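Local structure of lipase aflb (Neosartorya fumigata, 6IDY) at residues A[74-84]-A[315-323]; A[157-165]-A[181-191]. The protein is a fungal lipase that probably hydrolyses ester bonds of lipids such as triacylglycerols, on an alpha/beta-hydrolase scaffold that also carries a bound calcium ion. One frame throughout, in Å; residues are numbered along the deposited sequence.

Contact 1. Residues A[74-84]-A[315-323]; sequences FADGTPDFLKM and STFDEIVQP
Glu-319 pushes its CB against the backbone carbonyl of Pro-79, 3.1 Å from the oxygen, the closest approach between two segments that share no direct hydrogen bond. With chi1 at 82°, CG of Glu-319 is wedged between its own backbone N and carbonyl carbon; a bend at chi2 (-76°) then turns the chain toward Met-84, whose CG lies 3.7 Å from Glu-319 OE2. OE1 accepts from His-361 N. Next along the loop, CD1 of Ile-320 reaches CB of Phe-81 (3.5 Å), side by side. A water links the two backbones, accepting from Phe-81 N (3.0 Å) and donating to Glu-319 O. The Phe-74 ring turns its edge to Phe-317, with Phe-74 CZ 3.3 Å from Phe-317 O. CD of Pro-79 covers the centre of one face of the Phe-74 ring. The solvent side is looser: exposed Thr-78 meets the edge of the partly exposed Phe-317 ring through OG1, 3.9 Å from CD1. Within the loop, Asp-318 OD1 takes Ile-320 N nearly along its C-O direction, an Asx turn, and Val-321 N from above the carboxylate plane, an Asx motif; OD2 bonds to His-361. The contact thus sets the loop between helices 63-73 and 81-90, with the start of the latter, N-capped by Asp-80, against the loop following strand 310-314; Ile-73 touches Pro-79 and Met-84, and Leu-415 and Leu-419 of helix 414-424 pack on Phe-81.

Contact 2. Residues A[157-165]-A[181-191]; sequences KNGKKPVIL and FGKLGSAADAD
Three backbone hydrogen bonds join Lys-161 and Val-163 to Asp-189 and Asp-191: Lys-161 N to Asp-189 O (2.8 Å), Asp-191 N to Lys-161 O (2.8 Å) and Val-163 N to Asp-191 O (2.9 Å). Each donor stands above the plane of the carbonyl it meets, by 37° to 52°. Pro-162, which has no N-H, still contributes a CA-H...O contact to Asp-191 O (3.3 Å). The Asp-191 carboxylate lies across the Lys-160 side chain, whose CE comes close to OD2; NZ of Lys-160 and OD1 of Asp-191, at 4.6 Å, are too far apart to count as a salt bridge, and OD2 instead accepts from Gly-154 N. On the other face, Lys-161 turns its NZ to a salt bridge with Asp-254 OD2. This pairing of Lys-161 with Ala-190 and Pro-162 with Asp-191 is the parallel register of a beta-alpha-beta unit, strand 161-166, helix 173-178 and strand 190-195, within the central sheet of the alpha/beta-hydrolase fold. Packing continues from the strands to the 3-10 segment 181-186. Val-163 divides its methyls, CG2 resting on Ala-190 CB (3.6 Å) and CG1, anti to the backbone N (chi1 179°), meeting CD2 of Leu-184 (3.9 Å) as the two side chains cross at about a right angle. Farther along, Leu-165 places CD1 against Gly-182 CA at 3.8 Å, and the Phe-181 ring leads off to stack on Trp-371 of helix 368-379.

From the N terminus, the chain passes through helix 63-73 and into 74-84, the first half of contact 1, whose partner does not come until 231 residues later. Within that long excursion lie the first strands of the sheet, and contact 2 closes a short loop of its own, 157-165 meeting 181-191 around helix 173-178. The two loops are therefore nested and do not cross. Contact 1 is long-range, tying an N-terminal helical region to the loop between strands 310-314 and 341-345; contact 2 is local, joining two adjacent strands elsewhere in the same sheet. They lie on opposite sides of the chain's centre, their own centres 31 Å apart, and do not touch.

Contact 1. Residues A[74-84]-A[315-323]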
ATOM      1  N   PHE A  74       3.589   0.542 -21.278  1.00 26.43           N
ATOM      2  CA  PHE A  74       4.716  -0.383 -21.109  1.00 24.98           C
ATOM      3  C   PHE A  74       5.407  -0.777 -22.423  1.00 30.68           C
ATOM      4  O   PHE A  74       6.344  -1.580 -22.386  1.00 30.40           O
ATOM      5  CB  PHE A  74       4.248  -1.639 -20.351  1.00 25.49           C
ATOM      6  CG  PHE A  74       4.211  -1.504 -18.844  1.00 25.39           C
ATOM      7  CD1 PHE A  74       3.242  -0.722 -18.220  1.00 27.20           C
ATOM      8  CD2 PHE A  74       5.117  -2.191 -18.047  1.00 25.27           C
ATOM      9  CE1 PHE A  74       3.211  -0.595 -16.827  1.00 26.51           C
ATOM     10  CE2 PHE A  74       5.070  -2.081 -16.650  1.00 26.79           C
ATOM     11  CZ  PHE A  74       4.122  -1.279 -16.052  1.00 24.58           C
ATOM     12  N   ALA A  75       4.972  -0.197 -23.572  1.00 28.33           N
ATOM     13  CA  ALA A  75       5.512  -0.500 -24.908  1.00 29.05           C
ATOM     14  C   ALA A  75       7.019  -0.259 -25.058  1.00 33.12           C
ATOM     15  O   ALA A  75       7.676  -1.010 -25.773  1.00 33.48           O
ATOM     16  CB  ALA A  75       4.745   0.266 -25.980  1.00 30.57           C
ATOM     17  N   ASP A  76       7.557   0.779 -24.395  1.00 29.81           N
ATOM     18  CA  ASP A  76       8.982   1.125 -24.434  1.00 29.65           C
ATOM     19  C   ASP A  76       9.714   0.620 -23.192  1.00 29.96           C
ATOM     20  O   ASP A  76      10.876   0.966 -22.968  1.00 30.23           O
ATOM     21  CB  ASP A  76       9.175   2.642 -24.616  1.00 33.00           C
ATOM     22  CG  ASP A  76       8.649   3.175 -25.933  1.00 51.26           C
ATOM     23  OD1 ASP A  76       9.075   2.662 -26.996  1.00 53.99           O
ATOM     24  OD2 ASP A  76       7.817   4.105 -25.904  1.00 60.67           O
ATOM     25  N   GLY A  77       9.040  -0.240 -22.436  1.00 23.96           N
ATOM     26  CA  GLY A  77       9.563  -0.856 -21.227  1.00 22.44           C
ATOM     27  C   GLY A  77       8.787  -0.437 -20.004  1.00 25.48           C
ATOM     28  O   GLY A  77       7.874   0.390 -20.099  1.00 24.03           O
ATOM     29  N   THR A  78       9.143  -1.007 -18.843  1.00 21.19           N
ATOM     30  CA  THR A  78       8.498  -0.652 -17.584  1.00 21.16           C
ATOM     31  C   THR A  78       8.845   0.820 -17.270  1.00 26.62           C
ATOM     32  O   THR A  78      10.027   1.155 -17.177  1.00 25.38           O
ATOM     33  CB  THR A  78       8.883  -1.639 -16.479  1.00 25.35           C
ATOM     34  OG1 THR A  78       8.479  -2.947 -16.883  1.00 26.88           O
ATOM     35  CG2 THR A  78       8.238  -1.302 -15.149  1.00 22.87           C
ATOM     36  N   PRO A  79       7.837   1.723 -17.179  1.00 24.36           N
ATOM     37  CA  PRO A  79       8.148   3.136 -16.888  1.00 24.19           C
ATOM     38  C   PRO A  79       8.523   3.345 -15.417  1.00 26.88           C
ATOM     39  O   PRO A  79       8.503   2.390 -14.633  1.00 24.55           O
ATOM     40  CB  PRO A  79       6.822   3.834 -17.203  1.00 26.23           C
ATOM     41  CG  PRO A  79       5.779   2.807 -16.813  1.00 29.99           C
ATOM     42  CD  PRO A  79       6.375   1.493 -17.247  1.00 25.48           C
ATOM     43  N   ASP A  80       8.851   4.587 -15.032  1.00 23.79           N
ATOM     44  CA  ASP A  80       9.081   4.900 -13.624  1.00 23.38           C
ATOM     45  C   ASP A  80       7.783   5.542 -13.103  1.00 25.99           C
ATOM     46  O   ASP A  80       6.810   5.612 -13.864  1.00 26.42           O
ATOM     47  CB  ASP A  80      10.327   5.784 -13.418  1.00 26.07           C
ATOM     48  CG  ASP A  80      10.342   7.151 -14.085  1.00 34.48           C
ATOM     49  OD1 ASP A  80       9.327   7.523 -14.719  1.00 34.70           O
ATOM     50  OD2 ASP A  80      11.364   7.855 -13.961  1.00 41.52           O
ATOM     51  N   PHE A  81       7.749   5.992 -11.837  1.00 21.54           N
ATOM     52  CA  PHE A  81       6.561   6.598 -11.239  1.00 21.22           C
ATOM     53  C   PHE A  81       6.024   7.798 -12.025  1.00 24.88           C
ATOM     54  O   PHE A  81       4.828   7.830 -12.323  1.00 24.23           O
ATOM     55  CB  PHE A  81       6.797   6.971  -9.759  1.00 22.75           C
ATOM     56  CG  PHE A  81       5.710   7.829  -9.135  1.00 23.93           C
ATOM     57  CD1 PHE A  81       4.435   7.315  -8.913  1.00 25.90           C
ATOM     58  CD2 PHE A  81       5.973   9.137  -8.743  1.00 25.39           C
ATOM     59  CE1 PHE A  81       3.442   8.100  -8.321  1.00 26.66           C
ATOM     60  CE2 PHE A  81       4.980   9.919  -8.148  1.00 27.40           C
ATOM     61  CZ  PHE A  81       3.721   9.398  -7.946  1.00 25.54           C
ATOM     62  N   LEU A  82       6.904   8.771 -12.352  1.00 21.86           N
ATOM     63  CA  LEU A  82       6.525   9.984 -13.069  1.00 23.88           C
ATOM     64  C   LEU A  82       5.984   9.701 -14.481  1.00 27.41           C
ATOM     65  O   LEU A  82       4.964  10.284 -14.859  1.00 26.85           O
ATOM     66  CB  LEU A  82       7.671  11.027 -13.094  1.00 24.98           C
ATOM     67  CG  LEU A  82       8.151  11.585 -11.736  1.00 30.16           C
ATOM     68  CD1 LEU A  82       9.370  12.485 -11.920  1.00 30.72           C
ATOM     69  CD2 LEU A  82       7.048  12.363 -11.017  1.00 32.71           C
ATOM     70  N   LYS A  83       6.632   8.780 -15.235  1.00 23.27           N
ATOM     71  CA  LYS A  83       6.172   8.418 -16.579  1.00 23.62           C
ATOM     72  C   LYS A  83       4.826   7.720 -16.509  1.00 26.93           C
ATOM     73  O   LYS A  83       3.923   8.086 -17.257  1.00 27.22           O
ATOM     74  CB  LYS A  83       7.199   7.570 -17.350  1.00 25.81           C
ATOM     75  CG  LYS A  83       6.780   7.316 -18.801  1.00 35.73           C
ATOM     76  CD  LYS A  83       7.800   6.507 -19.581  1.00 47.45           C
ATOM     77  CE  LYS A  83       7.286   6.187 -20.965  1.00 56.64           C
ATOM     78  NZ  LYS A  83       8.247   5.362 -21.742  1.00 63.16           N
ATOM     79  N   MET A  84       4.680   6.746 -15.592  1.00 23.70           N
ATOM     80  CA  MET A  84       3.426   6.017 -15.390  1.00 22.80           C
ATOM     81  C   MET A  84       2.273   7.001 -15.103  1.00 27.04           C
ATOM     82  O   MET A  84       1.257   6.947 -15.787  1.00 25.99           O
ATOM     83  CB  MET A  84       3.570   4.979 -14.261  1.00 23.86           C
ATOM     84  CG  MET A  84       2.384   4.040 -14.139  1.00 27.17           C
ATOM     85  SD  MET A  84       2.246   2.881 -15.509  1.00 31.27           S
ATOM     86  CE  MET A  84       0.536   2.458 -15.426  1.00 28.09           C
ATOM     87  N   SER A 315       4.972  -8.311  -8.526  1.00 19.12           N
ATOM     88  CA  SER A 315       5.052  -8.403  -9.978  1.00 18.92           C
ATOM     89  C   SER A 315       6.343  -7.844 -10.576  1.00 23.31           C
ATOM     90  O   SER A 315       6.839  -6.816 -10.117  1.00 23.02           O
ATOM     91  CB  SER A 315       3.857  -7.664 -10.578  1.00 21.14           C
ATOM     92  OG  SER A 315       3.871  -7.599 -11.995  1.00 24.64           O
ATOM     93  N   THR A 316       6.817  -8.467 -11.670  1.00 20.46           N
ATOM     94  CA  THR A 316       7.978  -8.026 -12.460  1.00 20.49           C
ATOM     95  C   THR A 316       7.715  -6.609 -13.016  1.00 24.32           C
ATOM     96  O   THR A 316       8.635  -5.792 -13.092  1.00 23.15           O
ATOM     97  CB  THR A 316       8.215  -9.025 -13.620  1.00 28.14           C
ATOM     98  OG1 THR A 316       8.699 -10.247 -13.076  1.00 26.00           O
ATOM     99  CG2 THR A 316       9.222  -8.518 -14.678  1.00 28.87           C
ATOM    100  N   PHE A 317       6.450  -6.326 -13.377  1.00 21.12           N
ATOM    101  CA  PHE A 317       6.035  -5.068 -14.002  1.00 20.41           C
ATOM    102  C   PHE A 317       5.793  -3.935 -13.004  1.00 24.44           C
ATOM    103  O   PHE A 317       5.190  -2.918 -13.354  1.00 23.82           O
ATOM    104  CB  PHE A 317       4.835  -5.311 -14.929  1.00 21.84           C
ATOM    105  CG  PHE A 317       5.196  -6.295 -16.021  1.00 23.16           C
ATOM    106  CD1 PHE A 317       6.013  -5.914 -17.081  1.00 25.57           C
ATOM    107  CD2 PHE A 317       4.770  -7.616 -15.955  1.00 24.57           C
ATOM    108  CE1 PHE A 317       6.392  -6.835 -18.058  1.00 27.46           C
ATOM    109  CE2 PHE A 317       5.130  -8.535 -16.946  1.00 27.70           C
ATOM    110  CZ  PHE A 317       5.942  -8.141 -17.987  1.00 26.76           C
ATOM    111  N   ASP A 318       6.345  -4.074 -11.785  1.00 20.89           N
ATOM    112  CA  ASP A 318       6.288  -3.041 -10.749  1.00 19.55           C
ATOM    113  C   ASP A 318       7.152  -1.855 -11.236  1.00 22.67           C
ATOM    114  O   ASP A 318       8.353  -2.014 -11.434  1.00 21.47           O
ATOM    115  CB  ASP A 318       6.837  -3.602  -9.421  1.00 19.88           C
ATOM    116  CG  ASP A 318       6.532  -2.747  -8.213  1.00 20.80           C
ATOM    117  OD1 ASP A 318       6.783  -1.521  -8.271  1.00 20.01           O
ATOM    118  OD2 ASP A 318       6.068  -3.300  -7.204  1.00 22.55           O
ATOM    119  N   GLU A 319       6.526  -0.690 -11.459  1.00 19.37           N
ATOM    120  CA  GLU A 319       7.186   0.522 -11.967  1.00 19.24           C
ATOM    121  C   GLU A 319       7.807   1.395 -10.861  1.00 24.06           C
ATOM    122  O   GLU A 319       8.434   2.415 -11.156  1.00 24.66           O
ATOM    123  CB  GLU A 319       6.195   1.330 -12.843  1.00 20.60           C
ATOM    124  CG  GLU A 319       5.226   2.231 -12.082  1.00 25.43           C
ATOM    125  CD  GLU A 319       4.034   1.608 -11.374  1.00 33.24           C
ATOM    126  OE1 GLU A 319       3.961   0.364 -11.248  1.00 21.01           O
ATOM    127  OE2 GLU A 319       3.160   2.386 -10.935  1.00 25.88           O
ATOM    128  N   ILE A 320       7.611   1.007  -9.596  1.00 21.19           N
ATOM    129  CA  ILE A 320       8.073   1.751  -8.420  1.00 20.78           C
ATOM    130  C   ILE A 320       9.253   1.065  -7.750  1.00 21.96           C
ATOM    131  O   ILE A 320      10.231   1.721  -7.392  1.00 20.71           O
ATOM    132  CB  ILE A 320       6.901   1.917  -7.390  1.00 23.73           C
ATOM    133  CG1 ILE A 320       5.607   2.525  -8.022  1.00 23.98           C
ATOM    134  CG2 ILE A 320       7.344   2.686  -6.143  1.00 23.63           C
ATOM    135  CD1 ILE A 320       5.659   3.882  -8.569  1.00 30.32           C
ATOM    136  N   VAL A 321       9.116  -0.243  -7.524  1.00 18.87           N
ATOM    137  CA  VAL A 321      10.084  -1.065  -6.806  1.00 18.25           C
ATOM    138  C   VAL A 321      10.783  -2.018  -7.744  1.00 22.97           C
ATOM    139  O   VAL A 321      10.132  -2.728  -8.505  1.00 22.71           O
ATOM    140  CB  VAL A 321       9.409  -1.820  -5.619  1.00 21.15           C
ATOM    141  CG1 VAL A 321      10.425  -2.631  -4.811  1.00 20.23           C
ATOM    142  CG2 VAL A 321       8.632  -0.862  -4.712  1.00 20.68           C
ATOM    143  N   GLN A 322      12.119  -2.031  -7.682  1.00 19.56           N
ATOM    144  CA  GLN A 322      12.945  -2.966  -8.425  1.00 19.61           C
ATOM    145  C   GLN A 322      14.184  -3.319  -7.603  1.00 23.96           C
ATOM    146  O   GLN A 322      14.731  -2.447  -6.929  1.00 24.02           O
ATOM    147  CB  GLN A 322      13.334  -2.469  -9.826  1.00 21.19           C
ATOM    148  CG  GLN A 322      12.337  -2.796 -10.965  1.00 38.40           C
ATOM    149  CD  GLN A 322      11.599  -4.135 -10.976  1.00 46.96           C
ATOM    150  OE1 GLN A 322      12.192  -5.235 -10.990  1.00 34.05           O
ATOM    151  NE2 GLN A 322      10.268  -4.056 -11.021  1.00 25.22           N
ATOM    152  N   PRO A 323      14.645  -4.582  -7.643  1.00 19.73           N
ATOM    153  CA  PRO A 323      14.076  -5.724  -8.379  1.00 19.19           C
ATOM    154  C   PRO A 323      12.824  -6.307  -7.704  1.00 21.51           C
ATOM    155  O   PRO A 323      12.729  -6.336  -6.470  1.00 19.14           O
ATOM    156  CB  PRO A 323      15.247  -6.713  -8.427  1.00 20.77           C
ATOM    157  CG  PRO A 323      15.963  -6.475  -7.144  1.00 25.30           C
ATOM    158  CD  PRO A 323      15.853  -4.978  -6.894  1.00 21.10           C
TER
HETATM  159  O   HOH W   1       9.873   4.992  -9.927  1.00 33.67           O

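Contact 2. Residues A[157-165]-A[181-191]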
ATOM      1  N   LYS A 157     -17.518 -10.736  16.667  1.00 45.06           N
ATOM      2  CA  LYS A 157     -18.680 -11.393  17.286  1.00 45.86           C
ATOM      3  C   LYS A 157     -19.531 -12.163  16.256  1.00 51.90           C
ATOM      4  O   LYS A 157     -20.462 -12.884  16.638  1.00 52.81           O
ATOM      5  CB  LYS A 157     -19.566 -10.356  18.000  1.00 48.43           C
ATOM      6  CG  LYS A 157     -18.900  -9.639  19.167  1.00 65.54           C
ATOM      7  CD  LYS A 157     -19.757  -8.478  19.650  1.00 76.08           C
ATOM      8  CE  LYS A 157     -18.972  -7.481  20.470  1.00 86.29           C
ATOM      9  NZ  LYS A 157     -19.737  -6.224  20.695  1.00 93.91           N
ATOM     10  N   ASN A 158     -19.197 -12.018  14.960  1.00 48.37           N
ATOM     11  CA  ASN A 158     -19.921 -12.598  13.826  1.00 49.21           C
ATOM     12  C   ASN A 158     -19.158 -13.676  13.026  1.00 52.91           C
ATOM     13  O   ASN A 158     -19.618 -14.081  11.952  1.00 54.15           O
ATOM     14  CB  ASN A 158     -20.372 -11.457  12.890  1.00 52.16           C
ATOM     15  CG  ASN A 158     -19.285 -10.450  12.531  1.00 75.19           C
ATOM     16  OD1 ASN A 158     -18.082 -10.650  12.773  1.00 62.87           O
ATOM     17  ND2 ASN A 158     -19.693  -9.330  11.947  1.00 66.98           N
ATOM     18  N   GLY A 159     -18.019 -14.131  13.542  1.00 47.17           N
ATOM     19  CA  GLY A 159     -17.185 -15.123  12.866  1.00 45.65           C
ATOM     20  C   GLY A 159     -16.341 -14.539  11.743  1.00 46.59           C
ATOM     21  O   GLY A 159     -15.775 -15.282  10.934  1.00 46.12           O
ATOM     22  N   LYS A 160     -16.250 -13.197  11.685  1.00 39.74           N
ATOM     23  CA  LYS A 160     -15.474 -12.489  10.670  1.00 36.91           C
ATOM     24  C   LYS A 160     -14.193 -11.990  11.303  1.00 36.87           C
ATOM     25  O   LYS A 160     -14.229 -11.296  12.319  1.00 36.79           O
ATOM     26  CB  LYS A 160     -16.271 -11.328  10.043  1.00 38.91           C
ATOM     27  CG  LYS A 160     -17.629 -11.744   9.474  1.00 47.87           C
ATOM     28  CD  LYS A 160     -18.068 -10.874   8.314  1.00 56.16           C
ATOM     29  CE  LYS A 160     -18.804  -9.615   8.705  1.00 58.57           C
ATOM     30  NZ  LYS A 160     -19.274  -8.863   7.512  1.00 58.89           N
ATOM     31  N   LYS A 161     -13.058 -12.389  10.732  1.00 30.23           N
ATOM     32  CA  LYS A 161     -11.742 -12.005  11.222  1.00 28.12           C
ATOM     33  C   LYS A 161     -11.474 -10.522  10.911  1.00 29.93           C
ATOM     34  O   LYS A 161     -11.576 -10.128   9.751  1.00 27.65           O
ATOM     35  CB  LYS A 161     -10.662 -12.902  10.578  1.00 29.23           C
ATOM     36  CG  LYS A 161      -9.233 -12.710  11.100  1.00 31.27           C
ATOM     37  CD  LYS A 161      -9.057 -13.332  12.469  1.00 35.75           C
ATOM     38  CE  LYS A 161      -7.691 -13.923  12.636  1.00 41.28           C
ATOM     39  NZ  LYS A 161      -7.656 -15.354  12.222  1.00 42.08           N
ATOM     40  N   PRO A 162     -11.137  -9.682  11.918  1.00 26.69           N
ATOM     41  CA  PRO A 162     -10.811  -8.281  11.618  1.00 25.73           C
ATOM     42  C   PRO A 162      -9.544  -8.192  10.768  1.00 28.18           C
ATOM     43  O   PRO A 162      -8.569  -8.885  11.044  1.00 28.92           O
ATOM     44  CB  PRO A 162     -10.620  -7.653  13.006  1.00 27.68           C
ATOM     45  CG  PRO A 162     -11.287  -8.617  13.975  1.00 32.43           C
ATOM     46  CD  PRO A 162     -11.013  -9.957  13.366  1.00 28.29           C
ATOM     47  N   VAL A 163      -9.589  -7.406   9.687  1.00 23.23           N
ATOM     48  CA  VAL A 163      -8.463  -7.235   8.766  1.00 22.07           C
ATOM     49  C   VAL A 163      -8.097  -5.751   8.690  1.00 25.87           C
ATOM     50  O   VAL A 163      -8.922  -4.922   8.293  1.00 25.10           O
ATOM     51  CB  VAL A 163      -8.703  -7.874   7.362  1.00 25.10           C
ATOM     52  CG1 VAL A 163      -7.516  -7.636   6.430  1.00 24.24           C
ATOM     53  CG2 VAL A 163      -8.993  -9.368   7.473  1.00 25.09           C
ATOM     54  N   ILE A 164      -6.859  -5.425   9.083  1.00 21.21           N
ATOM     55  CA  ILE A 164      -6.359  -4.056   9.054  1.00 20.24           C
ATOM     56  C   ILE A 164      -5.724  -3.802   7.700  1.00 22.49           C
ATOM     57  O   ILE A 164      -4.749  -4.466   7.343  1.00 21.88           O
ATOM     58  CB  ILE A 164      -5.377  -3.755  10.226  1.00 22.81           C
ATOM     59  CG1 ILE A 164      -6.041  -4.071  11.593  1.00 23.36           C
ATOM     60  CG2 ILE A 164      -4.885  -2.296  10.160  1.00 22.81           C
ATOM     61  CD1 ILE A 164      -5.087  -4.316  12.701  1.00 23.73           C
ATOM     62  N   LEU A 165      -6.278  -2.833   6.960  1.00 18.00           N
ATOM     63  CA  LEU A 165      -5.776  -2.439   5.652  1.00 17.25           C
ATOM     64  C   LEU A 165      -4.790  -1.295   5.828  1.00 22.09           C
ATOM     65  O   LEU A 165      -5.171  -0.208   6.262  1.00 22.52           O
ATOM     66  CB  LEU A 165      -6.923  -2.061   4.704  1.00 17.08           C
ATOM     67  CG  LEU A 165      -8.048  -3.089   4.517  1.00 20.73           C
ATOM     68  CD1 LEU A 165      -9.141  -2.519   3.635  1.00 20.50           C
ATOM     69  CD2 LEU A 165      -7.521  -4.418   3.947  1.00 22.10           C
ATOM     70  N   PHE A 181      -9.175  -4.127  -2.103  1.00 20.38           N
ATOM     71  CA  PHE A 181      -9.276  -4.939  -0.886  1.00 19.32           C
ATOM     72  C   PHE A 181     -10.211  -4.388   0.205  1.00 24.49           C
ATOM     73  O   PHE A 181     -10.470  -5.098   1.177  1.00 23.61           O
ATOM     74  CB  PHE A 181      -7.889  -5.271  -0.319  1.00 19.12           C
ATOM     75  CG  PHE A 181      -7.206  -6.380  -1.092  1.00 19.50           C
ATOM     76  CD1 PHE A 181      -7.678  -7.688  -1.030  1.00 21.83           C
ATOM     77  CD2 PHE A 181      -6.089  -6.117  -1.881  1.00 20.98           C
ATOM     78  CE1 PHE A 181      -7.048  -8.711  -1.743  1.00 23.08           C
ATOM     79  CE2 PHE A 181      -5.452  -7.143  -2.588  1.00 23.27           C
ATOM     80  CZ  PHE A 181      -5.931  -8.434  -2.510  1.00 21.95           C
ATOM     81  N   GLY A 182     -10.800  -3.208  -0.003  1.00 22.95           N
ATOM     82  CA  GLY A 182     -11.836  -2.706   0.895  1.00 23.16           C
ATOM     83  C   GLY A 182     -13.051  -3.618   0.782  1.00 27.46           C
ATOM     84  O   GLY A 182     -13.896  -3.655   1.681  1.00 27.78           O
ATOM     85  N   LYS A 183     -13.105  -4.409  -0.330  1.00 23.85           N
ATOM     86  CA  LYS A 183     -14.140  -5.397  -0.668  1.00 24.18           C
ATOM     87  C   LYS A 183     -13.729  -6.850  -0.321  1.00 27.46           C
ATOM     88  O   LYS A 183     -14.394  -7.788  -0.772  1.00 27.18           O
ATOM     89  CB  LYS A 183     -14.494  -5.311  -2.165  1.00 27.01           C
ATOM     90  CG  LYS A 183     -15.173  -4.017  -2.600  1.00 37.70           C
ATOM     91  CD  LYS A 183     -15.403  -4.027  -4.103  1.00 44.88           C
ATOM     92  CE  LYS A 183     -16.048  -2.771  -4.622  1.00 55.10           C
ATOM     93  NZ  LYS A 183     -15.050  -1.695  -4.854  1.00 67.21           N
ATOM     94  N   LEU A 184     -12.658  -7.043   0.484  1.00 23.40           N
ATOM     95  CA  LEU A 184     -12.168  -8.376   0.888  1.00 22.93           C
ATOM     96  C   LEU A 184     -13.236  -9.225   1.616  1.00 26.44           C
ATOM     97  O   LEU A 184     -13.263 -10.447   1.450  1.00 25.99           O
ATOM     98  CB  LEU A 184     -10.878  -8.252   1.728  1.00 22.46           C
ATOM     99  CG  LEU A 184     -10.208  -9.544   2.252  1.00 26.64           C
ATOM    100  CD1 LEU A 184      -9.699 -10.430   1.108  1.00 25.61           C
ATOM    101  CD2 LEU A 184      -9.095  -9.213   3.232  1.00 26.83           C
ATOM    102  N   GLY A 185     -14.129  -8.560   2.352  1.00 23.98           N
ATOM    103  CA  GLY A 185     -15.245  -9.190   3.057  1.00 24.76           C
ATOM    104  C   GLY A 185     -16.209  -9.922   2.139  1.00 30.23           C
ATOM    105  O   GLY A 185     -16.948 -10.795   2.596  1.00 30.83           O
ATOM    106  N   SER A 186     -16.199  -9.581   0.828  1.00 26.22           N
ATOM    107  CA  SER A 186     -17.030 -10.232  -0.188  1.00 26.92           C
ATOM    108  C   SER A 186     -16.383 -11.548  -0.665  1.00 31.90           C
ATOM    109  O   SER A 186     -17.042 -12.338  -1.340  1.00 33.33           O
ATOM    110  CB  SER A 186     -17.228  -9.307  -1.386  1.00 29.37           C
ATOM    111  OG  SER A 186     -17.788  -8.062  -1.006  1.00 36.16           O
ATOM    112  N   ALA A 187     -15.092 -11.772  -0.331  1.00 26.93           N
ATOM    113  CA  ALA A 187     -14.332 -12.949  -0.763  1.00 26.37           C
ATOM    114  C   ALA A 187     -13.914 -13.871   0.379  1.00 30.69           C
ATOM    115  O   ALA A 187     -13.711 -15.066   0.159  1.00 31.12           O
ATOM    116  CB  ALA A 187     -13.104 -12.502  -1.544  1.00 25.86           C
ATOM    117  N   ALA A 188     -13.751 -13.309   1.583  1.00 27.35           N
ATOM    118  CA  ALA A 188     -13.299 -14.020   2.780  1.00 26.88           C
ATOM    119  C   ALA A 188     -14.150 -13.613   3.983  1.00 31.41           C
ATOM    120  O   ALA A 188     -14.910 -12.639   3.897  1.00 29.75           O
ATOM    121  CB  ALA A 188     -11.839 -13.674   3.042  1.00 26.15           C
ATOM    122  N   ASP A 189     -14.028 -14.362   5.105  1.00 28.74           N
ATOM    123  CA  ASP A 189     -14.721 -14.054   6.358  1.00 28.85           C
ATOM    124  C   ASP A 189     -13.824 -13.027   7.074  1.00 31.70           C
ATOM    125  O   ASP A 189     -13.170 -13.311   8.084  1.00 30.85           O
ATOM    126  CB  ASP A 189     -14.964 -15.333   7.183  1.00 31.89           C
ATOM    127  CG  ASP A 189     -15.902 -16.335   6.521  1.00 41.23           C
ATOM    128  OD1 ASP A 189     -16.921 -15.905   5.936  1.00 40.31           O
ATOM    129  OD2 ASP A 189     -15.614 -17.548   6.585  1.00 48.81           O
ATOM    130  N   ALA A 190     -13.761 -11.836   6.461  1.00 27.22           N
ATOM    131  CA  ALA A 190     -12.924 -10.708   6.827  1.00 25.41           C
ATOM    132  C   ALA A 190     -13.758  -9.458   7.104  1.00 30.01           C
ATOM    133  O   ALA A 190     -14.692  -9.147   6.362  1.00 30.71           O
ATOM    134  CB  ALA A 190     -11.943 -10.435   5.699  1.00 25.01           C
ATOM    135  N   ASP A 191     -13.401  -8.739   8.167  1.00 26.12           N
ATOM    136  CA  ASP A 191     -14.066  -7.513   8.603  1.00 25.49           C
ATOM    137  C   ASP A 191     -13.030  -6.399   8.536  1.00 26.26           C
ATOM    138  O   ASP A 191     -12.215  -6.241   9.447  1.00 24.86           O
ATOM    139  CB  ASP A 191     -14.599  -7.694  10.032  1.00 27.29           C
ATOM    140  CG  ASP A 191     -15.923  -7.014  10.296  1.00 33.59           C
ATOM    141  OD1 ASP A 191     -16.274  -6.073   9.542  1.00 33.57           O
ATOM    142  OD2 ASP A 191     -16.602  -7.413  11.254  1.00 38.38           O
TER